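Local coordinates for glucokinase (Enterococcus faecalis, PDB 2QM1), which probably phosphorylates glucose with ATP, as a zinc-containing glucokinase of the ROK family, at residues 209-214 against 236-241. Residues are numbered along the deposited sequence; the frame is centred on the assembly and turned at random. Where two conformers were deposited one is given.
Sequences GDSELK and DHFALM
Two helix N-termini meet here, those of helices 212-218 and 237-261, and each has its own N-cap: S211 and D236. S211 OG lies between its backbone N and carbonyl carbon (chi1 73°), which turns it back on K214 N, from which it accepts at 3.0 Å. D236, its CG anti to the backbone N, divides its carboxylate between the helices. D236 OD2 caps its own, using its anti lone pair for F238 N (2.9 Å) and taking a weak second bond from A239 N. D236 OD1 turns its syn lone pair to the other helix and accepts from L213 N at 3.2 Å, with an N-H...O angle of 153°. One carboxylate thus receives first-turn N-H groups of both helices, an environment that would favour its charged form. Within this helical part of the ROK fold, away from the metal sites, apolar side chains and the aliphatic part of K214 close the rest. L213 CG comes to 3.9 Å from F238 CD2, the side chains crossing at about a right angle, and L213 CD2 presses tightly on A239 CA at 3.4 Å. K214 CG lies over one face of the F238 ring, with K214 CB 3.7 Å from F238 CD2, while K214 NZ reaches away to a salt bridge with D218. F207 packs against the F238 ring.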
loop_
_atom_site.group_PDB
_atom_site.type_symbol
_atom_site.label_atom_id
_atom_site.label_comp_id
_atom_site.label_asym_id
_atom_site.label_seq_id
_atom_site.Cartn_x
_atom_site.Cartn_y
_atom_site.Cartn_z
ATOM N N GLY B 209 19.202 36.391 1.325
ATOM C CA GLY B 209 19.709 36.908 0.034
ATOM C C GLY B 209 18.580 37.418 -0.847
ATOM O O GLY B 209 17.469 37.660 -0.352
ATOM N N ASP B 210 18.851 37.625 -2.131
ATOM C CA ASP B 210 17.756 37.831 -3.082
ATOM C C ASP B 210 17.970 37.150 -4.419
ATOM O O ASP B 210 19.097 36.906 -4.865
ATOM C CB ASP B 210 17.347 39.301 -3.273
ATOM C CG ASP B 210 15.935 39.436 -3.861
ATOM O OD1 ASP B 210 14.959 39.030 -3.197
ATOM O OD2 ASP B 210 15.801 39.943 -4.996
ATOM N N SER B 211 16.837 36.881 -5.047
ATOM C CA SER B 211 16.760 36.089 -6.235
ATOM C C SER B 211 15.501 36.495 -6.995
ATOM O O SER B 211 14.576 37.046 -6.419
ATOM C CB SER B 211 16.707 34.619 -5.822
ATOM O OG SER B 211 15.452 34.236 -5.256
ATOM N N GLU B 212 15.452 36.207 -8.286
ATOM C CA GLU B 212 14.244 36.489 -9.023
ATOM C C GLU B 212 13.025 35.752 -8.486
ATOM O O GLU B 212 11.913 36.306 -8.512
ATOM C CB GLU B 212 14.406 36.240 -10.523
ATOM C CG GLU B 212 13.553 37.213 -11.350
ATOM C CD GLU B 212 14.068 37.413 -12.760
ATOM O OE1 GLU B 212 13.955 36.456 -13.562
ATOM O OE2 GLU B 212 14.568 38.523 -13.070
ATOM N N LEU B 213 13.228 34.520 -8.007
ATOM C CA LEU B 213 12.133 33.728 -7.484
ATOM C C LEU B 213 11.588 34.299 -6.162
ATOM O O LEU B 213 10.365 34.367 -5.967
ATOM C CB LEU B 213 12.502 32.241 -7.296
ATOM C CG LEU B 213 11.368 31.414 -6.632
ATOM C CD1 LEU B 213 10.062 31.540 -7.394
ATOM C CD2 LEU B 213 11.686 29.949 -6.381
ATOM N N LYS B 214 12.491 34.665 -5.263
ATOM C CA LYS B 214 12.089 35.157 -3.964
ATOM C C LYS B 214 11.251 36.448 -4.131
ATOM O O LYS B 214 10.201 36.589 -3.508
ATOM C CB LYS B 214 13.310 35.412 -3.075
ATOM C CG LYS B 214 12.945 35.939 -1.678
ATOM C CD LYS B 214 14.053 36.742 -1.082
ATOM C CE LYS B 214 13.559 37.828 -0.133
ATOM N NZ LYS B 214 12.799 37.358 1.058
ATOM N N ASP B 236 19.275 29.377 -9.195
ATOM C CA ASP B 236 18.672 30.280 -8.202
ATOM C C ASP B 236 18.685 29.635 -6.821
ATOM O O ASP B 236 17.964 28.640 -6.570
ATOM C CB ASP B 236 17.226 30.615 -8.627
ATOM C CG ASP B 236 16.545 31.662 -7.735
ATOM O OD1 ASP B 236 15.671 32.409 -8.252
ATOM O OD2 ASP B 236 16.854 31.730 -6.530
ATOM N N HIS B 237 19.507 30.203 -5.930
ATOM C CA HIS B 237 19.756 29.612 -4.622
ATOM C C HIS B 237 18.445 29.483 -3.799
ATOM O O HIS B 237 18.303 28.566 -2.998
ATOM C CB HIS B 237 20.810 30.415 -3.853
ATOM C CG HIS B 237 22.218 30.255 -4.355
ATOM N ND1 HIS B 237 22.528 29.800 -5.619
ATOM C CD2 HIS B 237 23.404 30.551 -3.767
ATOM C CE1 HIS B 237 23.841 29.787 -5.776
ATOM N NE2 HIS B 237 24.396 30.238 -4.666
ATOM N N PHE B 238 17.478 30.369 -4.042
ATOM C CA PHE B 238 16.208 30.261 -3.355
ATOM C C PHE B 238 15.352 29.150 -3.936
ATOM O O PHE B 238 14.850 28.323 -3.194
ATOM C CB PHE B 238 15.427 31.596 -3.295
ATOM C CG PHE B 238 14.145 31.503 -2.481
ATOM C CD1 PHE B 238 14.188 31.139 -1.127
ATOM C CD2 PHE B 238 12.907 31.771 -3.063
ATOM C CE1 PHE B 238 13.033 31.020 -0.361
ATOM C CE2 PHE B 238 11.734 31.678 -2.318
ATOM C CZ PHE B 238 11.792 31.293 -0.950
ATOM N N ALA B 239 15.177 29.140 -5.253
ATOM C CA ALA B 239 14.509 28.028 -5.922
ATOM C C ALA B 239 15.061 26.665 -5.512
ATOM O O ALA B 239 14.332 25.675 -5.473
ATOM C CB ALA B 239 14.565 28.195 -7.407
ATOM N N LEU B 240 16.348 26.618 -5.202
ATOM C CA LEU B 240 17.019 25.357 -4.874
ATOM C C LEU B 240 16.669 24.911 -3.454
ATOM O O LEU B 240 16.635 23.710 -3.168
ATOM C CB LEU B 240 18.550 25.499 -5.026
ATOM C CG LEU B 240 19.088 25.530 -6.461
ATOM C CD1 LEU B 240 20.517 26.093 -6.545
ATOM C CD2 LEU B 240 18.969 24.110 -7.064
HETATM N N MSE B 241 16.457 25.889 -2.576
HETATM C CA MSE B 241 16.001 25.646 -1.212
HETATM C C MSE B 241 14.561 25.111 -1.222
HETATM O O MSE B 241 14.268 24.161 -0.486
HETATM C CB MSE B 241 16.113 26.931 -0.386
HETATM C CG MSE B 241 15.958 26.771 1.129
HETATM SE SE MSE B 241 15.900 28.491 2.099
HETATM C CE MSE B 241 17.828 28.670 2.238
#